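Local coordinates for protein voltage-sensor containing phosphatase (Ciona intestinalis, PDB 3V0D) that probably dephosphorylates membrane phosphoinositides in response to voltage, through a tensin-type phosphatase domain joined to a PTEN-like C2 domain, at residues F290-F294 / F327-F333; N71-E75 / R132-L136; K66-Y70 / F83-V87; K279-R283 / K321-D325; F147-K151 / E186-K190. The protein carries 1 engineered substitution. Where two conformers were deposited one is given. Residues are numbered along the deposited sequence.

Contact 2 lies at the phosphatase site: Arg132 binds a phosphate ion. Contact 3 continues from it along strand 67-73, the segments adjoining in sequence, with centres about 15 Å apart. Contact 5 lies in the helical layer, its centre about 19 Å from that of contact 2 and nearest atoms about 8 Å away. Contacts 1 and 4 belong to the C2 sandwich. They touch where Phe290 CD2 lies 3.4 Å from Tyr323 OH, so the loop packing of contact 4 continues into the core of contact 1. Contact 1 reaches within about 9 Å of contact 2 (nearest atoms), whereas contacts 3 and 4 have centres about 43 Å apart, on opposite sides of the molecule's centre.

Contact 1 (F290-F294 / F327-F333); sequences FYFWF and FTVKLTF
Two extended strands from different sheets face each other with no hydrogen bond between them. Strand segments 290-294 and 328-333 approach to 10.3 Å between axes, crossing at -46°; the nearest CA pairs are Phe292-Val329 (9.8 Å) and Phe294-Leu331 (10.5 Å). Every second residue points inward: Phe290, Phe292 and Phe294, all with chi1 p, meet Phe327 (t), Val329 (t), Leu331 (m) and Phe333 (m). Among aromatic pairs, the edge of Phe327 meets the face of Phe290 (T-shaped), centroids 5.3 Å apart and planes at 87°. Phe294 and Phe333 meet obliquely, Phe294 CE1 lying 3.6 Å from Phe333 CZ. Aliphatic groups fill the middle: Phe292 CE2 to Val329 CG1 is 3.9 Å, Phe292 CE1 to Leu331 CD1 3.8 Å, and Phe294 CE2 to Leu331 CD1 3.6 Å. This is part of the hydrophobic core between the two sheets of the C2 beta sandwich. Strand 290-295 edges the four-stranded sheet beside strand 269-276, its Tyr291 and Trp293 bonding to His95 and Asn96; strand 328-335 runs between strands 202-210 and 303-307.

Contact 2 (N71-E75 / R132-L136); sequences NLCSE and RTGTL. With PO4 (phosphate ion), chain C.
The phosphate-binding loop of the phosphatase site ends at Arg132, in the first turn of helix 131-143, beside strand 67-73. Strand segment 71-73 and helix segment 132-136 run at 130°, axes 9.3 Å apart, with Leu72 and Arg132 CA atoms 6.8 Å apart. Arg132 (m, t, m) sends its guanidinium along the strand end: NH1 donates to Glu75 OE2 at 2.9 Å in a salt bridge, and a water joins NH2 (2.8 Å) more weakly to OE2 (3.0 Å). Cys73 SG lies over one guanidinium face, 4.0 Å from Arg132 NH2. The phosphate takes Arg132 N at O4 (2.8 Å) and Arg132 NH2 at O2 (2.7 Å). Glu75 OE1 is held by Asp94 N. Leu72 (m, p) packs CD2 against Leu136 CD2 at 3.9 Å, and Asn71 OD1 accepts Cys73 N at 2.9 Å, an Asx turn. The engineered Ser126, also bonded to phosphate, replaces the cysteine of the HCX5R signature; Arg132 is its arginine, in the P-loop typical of protein tyrosine phosphatase folds.

Contact 3 (K66-Y70 / F83-V87); sequences KFRIY and FDNHV
Phe83 opens a type I' turn that closes at His86, with His86 N bonded to Phe83 O at 3.1 Å. The CA-CB bond of Phe83 (chi1 m) points toward strand segment 67-70, where Phe83 CD2 lies 3.8 Å from Ile69 CG1; Phe83 O lies 3.6 Å from Phe67 CE1. Asp84 (54/34) and Asn85 (66/26) take the left-handed conformation the turn needs, and a water links Asn85 O to Arg68 NH1, 3.0 Å from each. His86 (chi1 m) sets its ring edge against the face of Phe67 (chi1 p), a T-shaped pair with centroids 5.5 Å apart and planes at 86°. Its carbonyl starts the sheet pairing: Ile69 N donates to His86 O at 2.9 Å and 173°. Val87 then forms a parallel bridge with Ile69, CA atoms 4.6 Å apart, Val87 CA giving a CA-H...O contact to Ile69 O at 3.2 Å. Strand 87-92 starts here alongside strand 67-73, which has strand 121-125 as its other neighbour; helix 52-62 covers Phe83, and Asp109 of helix 100-115 salt-bridges Arg68.

Contact 4 (K279-R283 / K321-D325); sequences KSLPR and KIYRD
Neither segment is helix or strand. In 279-283 the chain turns through Lys279 (-77/1) and Ser280 (-110/6), then extends through Leu281 (-115/105) and Pro282 (-64/153). In 321-325 it bends at Lys321 (-76/-25) and Ile322 (-91/-53) before Tyr323 (-95/102) extends it. The nearest CA atoms, Leu281 and Ile322, stay 8.1 Å apart and no direct hydrogen bond spans the gap, so side chains carry the contact, burying 162 Å² in all. Ile322 (m, t) points its CA-CB bond at the other loop: its CD1 lies 3.5 Å from Pro282 CD and 4.0 Å from Ser280 O, while Ile322 CG2 is 3.8 Å from Leu281 CD1. Leu281 (t, p) reaches Tyr323 as well, with Leu281 CD1 3.4 Å from Tyr323 OH and 4.1 Å from Tyr323 CZ. A water completes the link as the polar element, 2.7 Å from Pro282 O, to which it donates, and 2.7 Å from Tyr323 OH. Pro289 packs on both Leu281 and Tyr323, whose ring also meets that of Phe327. The two loops lead into strands 290-295 and 328-335 of opposing sheets, and their packing closes one end of the C2 beta sandwich.

Contact 5 (F147-K151 / E186-K190); sequences FDTAK and EKIKK
Glu186, with the most surface covered here, reaches from helix 176-191 to the start of helix 150-161. Extended (t, t), it brings OE1 to 2.8 Å from Ala150 N, a nearly straight hydrogen bond at 171°, while a water 3.2 Å from Glu186 OE1 accepts from Lys151 N at 3.0 Å. The carboxylate takes the first amide directly and the second through the water. Thr149 is the N-cap: its CA-CB bond points away from segment 186-190, its side chain caps a backbone N further along helix 150-161, and OG1 also hydrogen-bonds Glu152 OE1. Asp148 takes part through its backbone: Lys190 NZ donates to Asp148 O at 3.0 Å. Ala150 (-56/-41) begins the helix and sets its CB 3.4 Å from Glu186 OE1; its CA is 6.2 Å from that of Glu186. Lys190 (m, t, t, t), one helical turn after Glu186, salt-bridges its OE2 from NZ at 2.9 Å, so one lysine joins carboxylate and carbonyl. The arrangement is a polar helix-to-helix contact, one helix's side chain binding the N-terminus of another.

Contact 1 (F290-F294 / F327-F333)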
# COMPACT_ATOMS: atom_id res chain seq x y z
N PHE A 290 -5.20 -12.19 6.27
CA PHE A 290 -5.65 -10.82 6.02
C PHE A 290 -4.91 -9.85 6.92
O PHE A 290 -4.46 -10.23 8.00
CB PHE A 290 -7.18 -10.68 6.14
CG PHE A 290 -7.79 -11.14 7.45
CD1 PHE A 290 -8.06 -10.24 8.47
CD2 PHE A 290 -8.17 -12.47 7.63
CE1 PHE A 290 -8.66 -10.64 9.67
CE2 PHE A 290 -8.74 -12.89 8.82
CZ PHE A 290 -9.00 -11.98 9.83
N TYR A 291 -4.77 -8.62 6.43
CA TYR A 291 -3.96 -7.61 7.15
C TYR A 291 -4.42 -6.24 6.70
O TYR A 291 -5.16 -6.11 5.71
CB TYR A 291 -2.45 -7.81 6.92
CG TYR A 291 -1.98 -7.62 5.48
CD1 TYR A 291 -1.25 -6.47 5.12
CD2 TYR A 291 -2.27 -8.55 4.47
CE1 TYR A 291 -0.81 -6.28 3.84
CE2 TYR A 291 -1.84 -8.36 3.18
CZ TYR A 291 -1.12 -7.20 2.85
OH TYR A 291 -0.73 -7.06 1.54
N PHE A 292 -3.95 -5.18 7.36
CA PHE A 292 -4.23 -3.82 6.91
C PHE A 292 -3.29 -2.85 7.60
O PHE A 292 -2.74 -3.13 8.67
CB PHE A 292 -5.71 -3.42 7.14
CG PHE A 292 -6.16 -3.54 8.55
CD1 PHE A 292 -5.95 -2.50 9.47
CD2 PHE A 292 -6.86 -4.67 8.95
CE1 PHE A 292 -6.43 -2.61 10.77
CE2 PHE A 292 -7.35 -4.77 10.25
CZ PHE A 292 -7.12 -3.77 11.15
N TRP A 293 -3.20 -1.65 7.01
CA TRP A 293 -2.51 -0.50 7.59
C TRP A 293 -3.47 0.61 7.92
O TRP A 293 -4.45 0.84 7.20
CB TRP A 293 -1.51 0.07 6.60
CG TRP A 293 -0.33 -0.78 6.29
CD1 TRP A 293 -0.25 -1.85 5.43
CD2 TRP A 293 0.99 -0.56 6.75
NE1 TRP A 293 1.04 -2.30 5.33
CE2 TRP A 293 1.83 -1.51 6.14
CE3 TRP A 293 1.56 0.38 7.62
CZ2 TRP A 293 3.20 -1.55 6.35
CZ3 TRP A 293 2.93 0.34 7.83
CH2 TRP A 293 3.73 -0.62 7.20
N PHE A 294 -3.15 1.37 8.95
CA PHE A 294 -3.82 2.63 9.21
C PHE A 294 -2.83 3.58 9.89
O PHE A 294 -1.81 3.15 10.41
CB PHE A 294 -5.09 2.45 10.07
CG PHE A 294 -4.80 2.04 11.49
CD1 PHE A 294 -4.74 2.99 12.50
CD2 PHE A 294 -4.50 0.72 11.82
CE1 PHE A 294 -4.44 2.64 13.79
CE2 PHE A 294 -4.18 0.36 13.12
CZ PHE A 294 -4.15 1.32 14.11
N PHE A 327 -18.33 -9.34 6.20
CA PHE A 327 -17.06 -9.50 6.92
C PHE A 327 -16.43 -8.13 7.15
O PHE A 327 -16.20 -7.37 6.22
CB PHE A 327 -16.13 -10.37 6.09
CG PHE A 327 -14.79 -10.61 6.77
CD1 PHE A 327 -14.68 -11.61 7.73
CD2 PHE A 327 -13.65 -9.86 6.44
CE1 PHE A 327 -13.46 -11.83 8.36
CE2 PHE A 327 -12.44 -10.09 7.07
CZ PHE A 327 -12.34 -11.08 8.02
N THR A 328 -16.17 -7.84 8.42
CA THR A 328 -15.55 -6.56 8.83
C THR A 328 -14.60 -6.80 9.98
O THR A 328 -14.77 -7.77 10.74
CB THR A 328 -16.60 -5.46 9.25
OG1 THR A 328 -17.15 -5.77 10.53
CG2 THR A 328 -17.70 -5.28 8.23
N VAL A 329 -13.63 -5.91 10.12
CA VAL A 329 -12.74 -5.89 11.28
C VAL A 329 -12.78 -4.49 11.87
O VAL A 329 -12.62 -3.51 11.14
CB VAL A 329 -11.29 -6.26 10.89
CG1 VAL A 329 -10.39 -6.21 12.14
CG2 VAL A 329 -11.25 -7.68 10.27
N LYS A 330 -13.02 -4.41 13.18
CA LYS A 330 -13.04 -3.15 13.92
C LYS A 330 -11.97 -3.20 15.01
O LYS A 330 -11.97 -4.13 15.83
CB LYS A 330 -14.42 -2.91 14.54
CG LYS A 330 -14.45 -1.70 15.46
CD LYS A 330 -15.81 -1.43 16.01
CE LYS A 330 -16.18 -2.40 17.09
NZ LYS A 330 -17.41 -1.92 17.77
N LEU A 331 -11.09 -2.19 15.05
CA LEU A 331 -10.22 -1.98 16.19
C LEU A 331 -10.81 -0.91 17.08
O LEU A 331 -11.24 0.15 16.58
CB LEU A 331 -8.82 -1.52 15.77
CG LEU A 331 -8.07 -2.47 14.84
CD1 LEU A 331 -6.72 -1.87 14.48
CD2 LEU A 331 -7.89 -3.83 15.50
N THR A 332 -10.83 -1.18 18.38
CA THR A 332 -11.20 -0.20 19.39
C THR A 332 -9.91 0.32 20.02
O THR A 332 -8.98 -0.45 20.27
CB THR A 332 -12.11 -0.86 20.44
OG1 THR A 332 -13.27 -1.38 19.76
CG2 THR A 332 -12.54 0.11 21.53
N PHE A 333 -9.89 1.62 20.33
CA PHE A 333 -8.70 2.30 20.85
C PHE A 333 -8.99 3.01 22.16
O PHE A 333 -10.11 3.50 22.38
CB PHE A 333 -8.24 3.40 19.89
CG PHE A 333 -7.90 2.92 18.50
CD1 PHE A 333 -8.69 3.26 17.43
CD2 PHE A 333 -6.75 2.16 18.28
CE1 PHE A 333 -8.37 2.84 16.14
CE2 PHE A 333 -6.42 1.73 17.00
CZ PHE A 333 -7.24 2.07 15.93

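Contact 2 (N71-E75 / R132-L136)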
# COMPACT_ATOMS: atom_id res chain seq x y z
N ASN A 71 12.93 4.40 -6.92
CA ASN A 71 12.90 2.96 -6.66
C ASN A 71 12.11 2.75 -5.38
O ASN A 71 12.57 3.14 -4.30
CB ASN A 71 14.32 2.42 -6.51
CG ASN A 71 14.34 0.98 -6.07
OD1 ASN A 71 13.32 0.31 -6.01
ND2 ASN A 71 15.52 0.48 -5.74
N LEU A 72 10.93 2.14 -5.50
CA LEU A 72 10.01 1.96 -4.37
C LEU A 72 10.19 0.62 -3.66
O LEU A 72 9.40 0.27 -2.79
CB LEU A 72 8.58 2.11 -4.83
CG LEU A 72 8.05 3.52 -5.01
CD1 LEU A 72 9.01 4.49 -5.67
CD2 LEU A 72 6.71 3.50 -5.66
N CYS A 73 11.24 -0.14 -4.00
CA CYS A 73 11.37 -1.49 -3.45
C CYS A 73 12.24 -1.50 -2.21
O CYS A 73 13.45 -1.22 -2.28
CB CYS A 73 12.03 -2.42 -4.47
SG CYS A 73 11.12 -2.58 -6.00
N SER A 74 11.69 -1.92 -1.08
CA SER A 74 12.53 -2.16 0.08
C SER A 74 13.47 -3.33 -0.17
O SER A 74 14.52 -3.43 0.45
CB SER A 74 11.71 -2.43 1.33
OG SER A 74 11.01 -3.65 1.15
N GLU A 75 13.09 -4.24 -1.07
CA GLU A 75 13.78 -5.53 -1.15
C GLU A 75 15.09 -5.45 -1.92
O GLU A 75 15.91 -6.35 -1.75
CB GLU A 75 12.86 -6.54 -1.84
CG GLU A 75 11.57 -6.81 -1.08
CD GLU A 75 10.40 -5.88 -1.41
OE1 GLU A 75 9.28 -6.18 -0.94
OE2 GLU A 75 10.58 -4.87 -2.12
N ARG A 132 2.71 -0.63 -5.69
CA ARG A 132 3.45 0.43 -5.00
C ARG A 132 3.62 1.64 -5.90
O ARG A 132 3.43 2.79 -5.47
CB ARG A 132 4.83 -0.10 -4.56
CG ARG A 132 4.73 -1.10 -3.40
CD ARG A 132 6.08 -1.73 -3.12
NE ARG A 132 6.43 -2.71 -4.14
CZ ARG A 132 7.49 -3.50 -4.05
NH1 ARG A 132 8.35 -3.35 -3.04
NH2 ARG A 132 7.72 -4.43 -4.98
N THR A 133 3.97 1.39 -7.15
CA THR A 133 4.08 2.45 -8.15
C THR A 133 2.79 3.26 -8.24
O THR A 133 2.81 4.50 -8.25
CB THR A 133 4.51 1.85 -9.49
OG1 THR A 133 5.87 1.43 -9.38
CG2 THR A 133 4.45 2.86 -10.61
N GLY A 134 1.65 2.58 -8.30
CA GLY A 134 0.38 3.28 -8.41
C GLY A 134 0.08 4.14 -7.20
O GLY A 134 -0.56 5.18 -7.33
N THR A 135 0.51 3.73 -6.01
CA THR A 135 0.27 4.51 -4.81
C THR A 135 0.95 5.87 -4.96
O THR A 135 0.36 6.92 -4.66
CB THR A 135 0.83 3.78 -3.56
OG1 THR A 135 0.31 2.45 -3.48
CG2 THR A 135 0.49 4.50 -2.29
N LEU A 136 2.22 5.87 -5.37
CA LEU A 136 2.96 7.13 -5.48
C LEU A 136 2.60 7.92 -6.74
O LEU A 136 2.54 9.15 -6.67
CB LEU A 136 4.47 6.91 -5.35
CG LEU A 136 4.97 6.90 -3.89
CD1 LEU A 136 4.36 5.76 -3.07
CD2 LEU A 136 6.48 6.88 -3.83
P PO4 C . 4.68 -3.81 -7.41
O1 PO4 C . 3.83 -4.82 -6.60
O2 PO4 C . 6.13 -4.15 -7.18
O3 PO4 C . 4.31 -3.98 -8.86
O4 PO4 C . 4.38 -2.45 -6.94
O HOH W 1 10.05 -6.04 -4.82

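Contact 3 (K66-Y70 / F83-V87)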
# COMPACT_ATOMS: atom_id res chain seq x y z
N LYS A 66 17.37 15.29 -17.57
CA LYS A 66 16.05 15.79 -17.20
C LYS A 66 15.17 14.68 -16.62
O LYS A 66 13.93 14.76 -16.72
CB LYS A 66 15.37 16.46 -18.39
CG LYS A 66 16.03 17.79 -18.77
CD LYS A 66 15.11 18.65 -19.63
CE LYS A 66 15.87 19.73 -20.36
NZ LYS A 66 16.54 20.67 -19.43
N PHE A 67 15.78 13.68 -16.00
CA PHE A 67 15.01 12.63 -15.35
C PHE A 67 15.39 12.41 -13.89
O PHE A 67 16.52 12.68 -13.46
CB PHE A 67 15.12 11.31 -16.13
CG PHE A 67 16.51 10.71 -16.12
CD1 PHE A 67 16.90 9.88 -15.09
CD2 PHE A 67 17.43 11.01 -17.13
CE1 PHE A 67 18.19 9.34 -15.05
CE2 PHE A 67 18.72 10.46 -17.10
CZ PHE A 67 19.09 9.64 -16.05
N ARG A 68 14.44 11.86 -13.14
CA ARG A 68 14.67 11.39 -11.78
C ARG A 68 13.97 10.05 -11.66
O ARG A 68 12.80 9.92 -12.07
CB ARG A 68 14.16 12.39 -10.76
CG ARG A 68 14.56 12.15 -9.33
CD ARG A 68 14.49 13.46 -8.57
NE ARG A 68 14.90 13.37 -7.18
CZ ARG A 68 16.16 13.23 -6.79
NH1 ARG A 68 17.12 13.12 -7.70
NH2 ARG A 68 16.44 13.19 -5.49
N ILE A 69 14.66 9.07 -11.09
CA ILE A 69 14.14 7.70 -10.92
C ILE A 69 13.80 7.47 -9.47
O ILE A 69 14.61 7.80 -8.59
CB ILE A 69 15.22 6.67 -11.35
CG1 ILE A 69 15.85 7.00 -12.72
CG2 ILE A 69 14.64 5.24 -11.29
CD1 ILE A 69 14.87 7.02 -13.87
N TYR A 70 12.64 6.87 -9.22
CA TYR A 70 12.22 6.50 -7.87
C TYR A 70 12.11 4.99 -7.79
O TYR A 70 11.29 4.38 -8.50
CB TYR A 70 10.88 7.17 -7.53
CG TYR A 70 10.98 8.67 -7.47
CD1 TYR A 70 10.81 9.44 -8.60
CD2 TYR A 70 11.32 9.31 -6.28
CE1 TYR A 70 10.93 10.83 -8.56
CE2 TYR A 70 11.46 10.70 -6.22
CZ TYR A 70 11.27 11.44 -7.37
OH TYR A 70 11.37 12.81 -7.35
N PHE A 83 22.30 5.35 -13.55
CA PHE A 83 21.33 6.42 -13.82
C PHE A 83 21.93 7.78 -13.45
O PHE A 83 21.20 8.72 -13.12
CB PHE A 83 20.04 6.16 -13.03
CG PHE A 83 19.25 4.99 -13.53
CD1 PHE A 83 19.29 3.77 -12.88
CD2 PHE A 83 18.48 5.12 -14.69
CE1 PHE A 83 18.55 2.70 -13.37
CE2 PHE A 83 17.76 4.03 -15.19
CZ PHE A 83 17.78 2.84 -14.51
N ASP A 84 23.26 7.87 -13.51
CA ASP A 84 23.97 9.12 -13.20
C ASP A 84 23.60 9.67 -11.82
O ASP A 84 23.57 10.88 -11.60
CB ASP A 84 23.80 10.18 -14.30
CG ASP A 84 24.49 9.78 -15.61
OD1 ASP A 84 25.38 8.90 -15.61
OD2 ASP A 84 24.14 10.35 -16.67
N ASN A 85 23.34 8.76 -10.88
CA ASN A 85 23.09 9.11 -9.48
C ASN A 85 21.80 9.90 -9.30
O ASN A 85 21.67 10.66 -8.34
CB ASN A 85 24.28 9.86 -8.87
CG ASN A 85 25.57 9.12 -9.12
OD1 ASN A 85 25.69 7.94 -8.78
ND2 ASN A 85 26.52 9.79 -9.77
N HIS A 86 20.85 9.72 -10.21
CA HIS A 86 19.56 10.43 -10.12
C HIS A 86 18.46 9.49 -9.65
O HIS A 86 17.37 9.46 -10.22
CB HIS A 86 19.20 11.01 -11.50
CG HIS A 86 20.21 11.95 -12.04
ND1 HIS A 86 20.73 12.99 -11.30
CD2 HIS A 86 20.83 12.01 -13.25
CE1 HIS A 86 21.61 13.66 -12.02
NE2 HIS A 86 21.68 13.09 -13.22
N VAL A 87 18.73 8.73 -8.61
CA VAL A 87 17.79 7.75 -8.07
C VAL A 87 17.47 8.12 -6.63
O VAL A 87 18.35 8.48 -5.87
CB VAL A 87 18.36 6.32 -8.13
CG1 VAL A 87 17.32 5.28 -7.66
CG2 VAL A 87 18.85 5.99 -9.53
O HOH W 2 19.85 12.38 -6.72

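Contact 4 (K279-R283 / K321-D325)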
# COMPACT_ATOMS: atom_id res chain seq x y z
N LYS A 279 -5.69 -24.90 8.31
CA LYS A 279 -5.27 -25.34 6.96
C LYS A 279 -6.33 -25.08 5.87
O LYS A 279 -6.10 -25.41 4.70
CB LYS A 279 -4.83 -26.80 6.99
CG LYS A 279 -3.64 -27.07 7.91
CD LYS A 279 -2.43 -26.20 7.58
CE LYS A 279 -1.11 -26.90 7.97
NZ LYS A 279 -0.91 -27.02 9.45
N SER A 280 -7.46 -24.50 6.25
CA SER A 280 -8.56 -24.18 5.33
C SER A 280 -8.71 -22.68 5.12
O SER A 280 -9.65 -22.23 4.50
CB SER A 280 -9.89 -24.73 5.85
OG SER A 280 -9.92 -26.14 5.80
N LEU A 281 -7.80 -21.89 5.68
CA LEU A 281 -7.87 -20.46 5.46
C LEU A 281 -6.62 -20.05 4.66
O LEU A 281 -5.52 -20.01 5.20
CB LEU A 281 -7.98 -19.75 6.81
CG LEU A 281 -8.18 -18.23 6.72
CD1 LEU A 281 -9.42 -17.88 5.90
CD2 LEU A 281 -8.28 -17.62 8.09
N PRO A 282 -6.78 -19.76 3.36
CA PRO A 282 -5.58 -19.47 2.55
C PRO A 282 -4.85 -18.20 3.01
O PRO A 282 -5.44 -17.26 3.55
CB PRO A 282 -6.14 -19.27 1.14
CG PRO A 282 -7.44 -20.07 1.15
CD PRO A 282 -7.99 -19.83 2.53
N ARG A 283 -3.55 -18.17 2.77
CA ARG A 283 -2.78 -16.94 2.87
C ARG A 283 -2.78 -16.19 1.55
O ARG A 283 -2.75 -16.80 0.48
CB ARG A 283 -1.35 -17.24 3.29
CG ARG A 283 -1.23 -17.99 4.60
CD ARG A 283 0.22 -18.27 4.95
NE ARG A 283 0.29 -19.09 6.15
CZ ARG A 283 1.41 -19.47 6.77
NH1 ARG A 283 2.60 -19.09 6.31
NH2 ARG A 283 1.33 -20.23 7.85
N LYS A 321 -16.02 -16.33 -1.18
CA LYS A 321 -16.76 -17.44 -0.56
C LYS A 321 -16.40 -17.61 0.91
O LYS A 321 -17.19 -18.15 1.69
CB LYS A 321 -16.53 -18.77 -1.28
CG LYS A 321 -17.07 -18.82 -2.69
CD LYS A 321 -17.23 -20.26 -3.20
CE LYS A 321 -15.91 -21.01 -3.31
NZ LYS A 321 -14.92 -20.38 -4.25
N ILE A 322 -15.20 -17.16 1.26
CA ILE A 322 -14.72 -17.21 2.63
C ILE A 322 -15.07 -15.91 3.37
O ILE A 322 -15.64 -15.95 4.46
CB ILE A 322 -13.21 -17.51 2.70
CG1 ILE A 322 -12.95 -18.94 2.21
CG2 ILE A 322 -12.68 -17.33 4.13
CD1 ILE A 322 -11.50 -19.39 2.31
N TYR A 323 -14.69 -14.77 2.78
CA TYR A 323 -15.01 -13.48 3.37
C TYR A 323 -16.29 -12.99 2.73
O TYR A 323 -16.27 -12.54 1.59
CB TYR A 323 -13.85 -12.47 3.17
CG TYR A 323 -12.53 -13.01 3.65
CD1 TYR A 323 -11.58 -13.43 2.75
CD2 TYR A 323 -12.25 -13.13 5.02
CE1 TYR A 323 -10.36 -13.95 3.19
CE2 TYR A 323 -11.03 -13.64 5.47
CZ TYR A 323 -10.11 -14.07 4.55
OH TYR A 323 -8.93 -14.59 5.01
N ARG A 324 -17.39 -13.13 3.45
CA ARG A 324 -18.71 -12.77 2.95
C ARG A 324 -18.92 -11.26 3.01
O ARG A 324 -18.07 -10.52 3.53
CB ARG A 324 -19.77 -13.56 3.71
CG ARG A 324 -19.70 -15.06 3.41
CD ARG A 324 -20.63 -15.88 4.31
NE ARG A 324 -20.07 -16.04 5.65
CZ ARG A 324 -20.60 -15.58 6.78
NH1 ARG A 324 -21.76 -14.92 6.77
NH2 ARG A 324 -20.00 -15.83 7.93
N ASP A 325 -20.02 -10.79 2.43
CA ASP A 325 -20.13 -9.34 2.22
C ASP A 325 -20.20 -8.52 3.51
O ASP A 325 -19.87 -7.33 3.49
CB ASP A 325 -21.23 -8.95 1.22
CG ASP A 325 -22.61 -9.39 1.65
OD1 ASP A 325 -22.85 -9.67 2.84
OD2 ASP A 325 -23.49 -9.41 0.77
O HOH W 3 -7.92 -16.32 3.13

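Contact 5 (F147-K151 / E186-K190)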
# COMPACT_ATOMS: atom_id res chain seq x y z
N PHE A 147 -6.06 15.62 -10.93
CA PHE A 147 -7.28 15.11 -10.33
C PHE A 147 -7.43 15.73 -8.97
O PHE A 147 -6.44 16.12 -8.36
CB PHE A 147 -7.23 13.58 -10.18
CG PHE A 147 -6.97 12.90 -11.48
CD1 PHE A 147 -5.69 12.56 -11.86
CD2 PHE A 147 -8.00 12.69 -12.40
CE1 PHE A 147 -5.45 11.99 -13.08
CE2 PHE A 147 -7.75 12.12 -13.62
CZ PHE A 147 -6.48 11.78 -13.96
N ASP A 148 -8.67 15.75 -8.51
CA ASP A 148 -9.07 16.30 -7.21
C ASP A 148 -9.36 15.20 -6.18
O ASP A 148 -9.42 15.49 -4.98
CB ASP A 148 -10.39 17.11 -7.35
CG ASP A 148 -10.28 18.36 -8.22
OD1 ASP A 148 -11.29 18.71 -8.87
OD2 ASP A 148 -9.22 19.02 -8.21
N THR A 149 -9.60 13.98 -6.66
CA THR A 149 -9.98 12.86 -5.78
C THR A 149 -9.04 11.69 -5.99
O THR A 149 -8.58 11.41 -7.12
CB THR A 149 -11.43 12.39 -6.00
OG1 THR A 149 -11.57 11.72 -7.27
CG2 THR A 149 -12.41 13.55 -5.89
N ALA A 150 -8.74 10.98 -4.90
CA ALA A 150 -7.94 9.77 -4.97
C ALA A 150 -8.55 8.76 -5.93
O ALA A 150 -7.83 8.13 -6.70
CB ALA A 150 -7.76 9.16 -3.59
N LYS A 151 -9.88 8.61 -5.90
CA LYS A 151 -10.52 7.64 -6.77
C LYS A 151 -10.19 7.90 -8.24
O LYS A 151 -9.85 6.97 -8.97
CB LYS A 151 -12.03 7.66 -6.54
CG LYS A 151 -12.79 6.60 -7.32
CD LYS A 151 -14.30 6.79 -7.17
CE LYS A 151 -15.08 5.72 -7.92
NZ LYS A 151 -15.01 5.83 -9.42
N GLU A 186 -4.86 12.60 -0.10
CA GLU A 186 -5.91 13.55 -0.48
C GLU A 186 -6.38 14.35 0.73
O GLU A 186 -6.54 15.58 0.65
CB GLU A 186 -7.07 12.79 -1.11
CG GLU A 186 -8.24 13.71 -1.51
CD GLU A 186 -9.50 12.98 -1.96
OE1 GLU A 186 -9.45 11.79 -2.29
OE2 GLU A 186 -10.57 13.63 -2.02
N LYS A 187 -6.60 13.67 1.86
CA LYS A 187 -7.05 14.33 3.07
C LYS A 187 -6.00 15.30 3.61
O LYS A 187 -6.35 16.39 4.11
CB LYS A 187 -7.41 13.30 4.15
CG LYS A 187 -8.02 13.89 5.42
CD LYS A 187 -8.66 12.84 6.32
CE LYS A 187 -9.90 12.22 5.68
NZ LYS A 187 -10.91 13.26 5.28
N ILE A 188 -4.73 14.92 3.54
CA ILE A 188 -3.65 15.79 3.97
C ILE A 188 -3.61 17.08 3.13
O ILE A 188 -3.50 18.19 3.66
CB ILE A 188 -2.33 15.02 3.93
CG1 ILE A 188 -2.29 14.08 5.12
CG2 ILE A 188 -1.12 15.97 3.92
CD1 ILE A 188 -1.22 13.02 5.07
N LYS A 189 -3.73 16.94 1.81
CA LYS A 189 -3.77 18.11 0.94
C LYS A 189 -4.97 18.98 1.22
O LYS A 189 -4.85 20.21 1.28
CB LYS A 189 -3.66 17.64 -0.53
CG LYS A 189 -3.50 18.71 -1.58
CD LYS A 189 -3.26 18.11 -2.97
CE LYS A 189 -3.19 19.17 -4.04
NZ LYS A 189 -2.10 20.13 -3.85
N LYS A 190 -6.14 18.37 1.38
CA LYS A 190 -7.36 19.15 1.49
C LYS A 190 -7.58 19.75 2.87
O LYS A 190 -8.09 20.87 2.96
CB LYS A 190 -8.57 18.30 1.09
CG LYS A 190 -8.65 18.03 -0.40
CD LYS A 190 -9.93 17.30 -0.78
CE LYS A 190 -10.01 17.11 -2.30
NZ LYS A 190 -11.21 16.33 -2.71
O HOH W 4 -11.41 9.56 -3.52